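Local atomic coordinates of DUF5624 domain-containing protein (Legionella pneumophila subsp. pneumophila, PDB entry 4JX2), a protein that is of unknown function, is probably secreted, and combines many alpha helices with a small mixed beta sheet. Residues A168-P173 and S238-H243. Sequence-based numbering, arbitrary orientation.
Sequences APAWKP and SMDQLH
Pro169 meets two side chains of segment 238-243 with its ring: CG lies 4.0 Å from Asp240 OD2, and CD faces the end of the Gln241 side chain, which reaches the proline after a bend at its second torsion and runs at about a right angle to it. Both approaches are van der Waals contacts.

Ala170 comes closest to the helix backbone, its CA 6.7 Å from that of Asp240. Its methyl is directed at the helix and packs on the aspartate, with CB 3.8 Å from Asp240 CG and 3.9 Å from Asp240 CB. The carboxylate is carried out to the turn because CG stands anti to the backbone N (chi1 -179°). No direct hydrogen bond joins the two segments; a modelled water lies between them instead, accepting from Ala170 N at 3.1 Å and donating to Asp240 OD2 over a distance that is short and imprecise at this resolution. The water thus probably links that backbone N-H to one carboxylate oxygen, in an interface of modest size with 131 Å² buried over both sides.

Trp171 closes the turn, its N bonded to Ala168 O at 3.0 Å, and one face of its indole takes the Ala168 methyl toward the ring's rim. The indole NE1 is hydrogen-bonded to Leu233 O, tying the turn to an earlier part of the same helix that presents Asp240.

The contact therefore sets the loop between helices 162-165 and 175-197 against helix 223-247, where Leu236 and Gln237 extend the packing. Elsewhere on this helix, Leu242 touches strand 96-101 at the border of the mixed sheet, and Met239 and Leu242 pack against Phe282 of helix 279-286.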
ATOM      1  N   ALA A 168     -30.100  14.476  -5.797  1.00 40.35           N
ATOM      2  CA  ALA A 168     -29.444  14.292  -4.491  1.00 39.49           C
ATOM      3  C   ALA A 168     -30.519  14.146  -3.405  1.00 43.74           C
ATOM      4  O   ALA A 168     -30.634  15.023  -2.545  1.00 43.99           O
ATOM      5  CB  ALA A 168     -28.505  15.455  -4.194  1.00 39.20           C
ATOM      6  N   PRO A 169     -31.323  13.045  -3.429  1.00 40.38           N
ATOM      7  CA  PRO A 169     -32.431  12.917  -2.447  1.00 40.63           C
ATOM      8  C   PRO A 169     -32.006  12.972  -0.973  1.00 43.78           C
ATOM      9  O   PRO A 169     -32.765  13.516  -0.184  1.00 45.07           O
ATOM     10  CB  PRO A 169     -33.098  11.588  -2.792  1.00 42.74           C
ATOM     11  CG  PRO A 169     -32.182  10.909  -3.774  1.00 46.76           C
ATOM     12  CD  PRO A 169     -31.327  11.932  -4.407  1.00 41.51           C
ATOM     13  N   ALA A 170     -30.793  12.521  -0.620  1.00 38.84           N
ATOM     14  CA  ALA A 170     -30.245  12.570   0.747  1.00 37.77           C
ATOM     15  C   ALA A 170     -30.089  14.016   1.312  1.00 39.91           C
ATOM     16  O   ALA A 170     -30.014  14.215   2.537  1.00 38.61           O
ATOM     17  CB  ALA A 170     -28.891  11.876   0.767  1.00 37.44           C
ATOM     18  N   TRP A 171     -29.984  15.010   0.405  1.00 36.18           N
ATOM     19  CA  TRP A 171     -29.824  16.430   0.738  1.00 35.00           C
ATOM     20  C   TRP A 171     -31.166  17.127   0.918  1.00 42.53           C
ATOM     21  O   TRP A 171     -31.220  18.162   1.585  1.00 43.61           O
ATOM     22  CB  TRP A 171     -29.039  17.146  -0.364  1.00 32.05           C
ATOM     23  CG  TRP A 171     -27.611  16.696  -0.543  1.00 31.58           C
ATOM     24  CD1 TRP A 171     -26.941  15.735   0.164  1.00 33.67           C
ATOM     25  CD2 TRP A 171     -26.700  17.167  -1.541  1.00 30.83           C
ATOM     26  NE1 TRP A 171     -25.665  15.593  -0.323  1.00 32.69           N
ATOM     27  CE2 TRP A 171     -25.484  16.477  -1.357  1.00 34.15           C
ATOM     28  CE3 TRP A 171     -26.777  18.149  -2.547  1.00 32.10           C
ATOM     29  CZ2 TRP A 171     -24.363  16.728  -2.147  1.00 32.64           C
ATOM     30  CZ3 TRP A 171     -25.670  18.386  -3.334  1.00 32.18           C
ATOM     31  CH2 TRP A 171     -24.491  17.666  -3.148  1.00 31.97           C
ATOM     32  N   LYS A 172     -32.246  16.573   0.315  1.00 39.75           N
ATOM     33  CA  LYS A 172     -33.598  17.134   0.365  1.00 40.70           C
ATOM     34  C   LYS A 172     -33.969  17.685   1.765  1.00 43.50           C
ATOM     35  O   LYS A 172     -34.385  18.837   1.800  1.00 43.93           O
ATOM     36  CB  LYS A 172     -34.665  16.138  -0.119  1.00 44.17           C
ATOM     37  CG  LYS A 172     -35.892  16.800  -0.751  1.00 57.52           C
ATOM     38  CD  LYS A 172     -37.064  15.816  -0.834  1.00 70.43           C
ATOM     39  CE  LYS A 172     -38.289  16.370  -1.536  1.00 75.79           C
ATOM     40  NZ  LYS A 172     -39.541  15.659  -1.118  1.00 82.55           N
ATOM     41  N   PRO A 173     -33.760  16.987   2.923  1.00 38.07           N
ATOM     42  CA  PRO A 173     -34.133  17.595   4.216  1.00 37.52           C
ATOM     43  C   PRO A 173     -33.415  18.912   4.575  1.00 43.18           C
ATOM     44  O   PRO A 173     -33.911  19.636   5.432  1.00 43.89           O
ATOM     45  CB  PRO A 173     -33.733  16.512   5.231  1.00 37.77           C
ATOM     46  CG  PRO A 173     -33.727  15.261   4.492  1.00 40.99           C
ATOM     47  CD  PRO A 173     -33.259  15.606   3.126  1.00 36.89           C
ATOM     48  N   SER A 238     -22.497  10.408  -2.373  1.00 34.58           N
ATOM     49  CA  SER A 238     -21.751   9.313  -2.981  1.00 34.26           C
ATOM     50  C   SER A 238     -22.213   7.954  -2.407  1.00 37.26           C
ATOM     51  O   SER A 238     -22.504   7.020  -3.176  1.00 37.69           O
ATOM     52  CB  SER A 238     -20.257   9.554  -2.763  1.00 36.95           C
ATOM     53  OG  SER A 238     -19.454   8.440  -3.106  1.00 52.01           O
HETATM   54  N   MSE A 239     -22.328   7.870  -1.068  1.00 32.28           N
HETATM   55  CA  MSE A 239     -22.746   6.642  -0.396  1.00 32.90           C
HETATM   56  C   MSE A 239     -24.243   6.352  -0.595  1.00 39.36           C
HETATM   57  O   MSE A 239     -24.606   5.187  -0.778  1.00 41.30           O
HETATM   58  CB  MSE A 239     -22.405   6.696   1.090  1.00 34.97           C
HETATM   59  CG  MSE A 239     -20.903   6.666   1.370  1.00 40.86           C
HETATM   60 SE   MSE A 239     -20.531   6.743   3.279  0.75 48.36          SE
HETATM   61  CE  MSE A 239     -18.796   7.606   3.275  1.00 44.21           C
ATOM     62  N   ASP A 240     -25.103   7.397  -0.588  1.00 34.76           N
ATOM     63  CA  ASP A 240     -26.531   7.226  -0.797  1.00 35.77           C
ATOM     64  C   ASP A 240     -26.823   6.736  -2.218  1.00 41.91           C
ATOM     65  O   ASP A 240     -27.674   5.860  -2.399  1.00 42.30           O
ATOM     66  CB  ASP A 240     -27.302   8.529  -0.525  1.00 37.85           C
ATOM     67  CG  ASP A 240     -28.795   8.385  -0.719  1.00 47.85           C
ATOM     68  OD1 ASP A 240     -29.408   7.601   0.019  1.00 50.28           O
ATOM     69  OD2 ASP A 240     -29.339   9.013  -1.653  1.00 53.82           O
ATOM     70  N   GLN A 241     -26.132   7.311  -3.229  1.00 38.78           N
ATOM     71  CA  GLN A 241     -26.325   6.915  -4.626  1.00 38.69           C
ATOM     72  C   GLN A 241     -25.971   5.432  -4.839  1.00 43.31           C
ATOM     73  O   GLN A 241     -26.713   4.711  -5.524  1.00 44.26           O
ATOM     74  CB  GLN A 241     -25.527   7.811  -5.560  1.00 38.83           C
ATOM     75  CG  GLN A 241     -26.162   9.187  -5.766  1.00 40.41           C
ATOM     76  CD  GLN A 241     -27.509   9.185  -6.438  1.00 55.94           C
ATOM     77  OE1 GLN A 241     -28.443   9.808  -5.958  1.00 51.95           O
ATOM     78  NE2 GLN A 241     -27.636   8.517  -7.573  1.00 57.67           N
ATOM     79  N   LEU A 242     -24.882   4.978  -4.219  1.00 39.22           N
ATOM     80  CA  LEU A 242     -24.491   3.586  -4.298  1.00 40.54           C
ATOM     81  C   LEU A 242     -25.487   2.672  -3.562  1.00 45.27           C
ATOM     82  O   LEU A 242     -25.850   1.617  -4.099  1.00 47.07           O
ATOM     83  CB  LEU A 242     -23.084   3.340  -3.750  1.00 40.18           C
ATOM     84  CG  LEU A 242     -22.600   1.937  -4.086  1.00 46.97           C
ATOM     85  CD1 LEU A 242     -22.507   1.732  -5.606  1.00 48.71           C
ATOM     86  CD2 LEU A 242     -21.323   1.607  -3.403  1.00 50.50           C
ATOM     87  N   HIS A 243     -25.892   3.046  -2.332  1.00 37.78           N
ATOM     88  CA  HIS A 243     -26.820   2.226  -1.586  1.00 36.44           C
ATOM     89  C   HIS A 243     -28.115   2.046  -2.407  1.00 42.09           C
ATOM     90  O   HIS A 243     -28.590   0.920  -2.515  1.00 44.47           O
ATOM     91  CB  HIS A 243     -27.088   2.814  -0.197  1.00 36.06           C
ATOM     92  CG  HIS A 243     -28.154   2.078   0.546  1.00 40.03           C
ATOM     93  ND1 HIS A 243     -29.487   2.458   0.467  1.00 42.13           N
ATOM     94  CD2 HIS A 243     -28.065   0.958   1.296  1.00 42.00           C
ATOM     95  CE1 HIS A 243     -30.154   1.594   1.208  1.00 42.28           C
ATOM     96  NE2 HIS A 243     -29.346   0.664   1.721  1.00 42.63           N
TER
HETATM   97  O   HOH W   1     -28.749  11.288  -2.565  1.00 48.21           O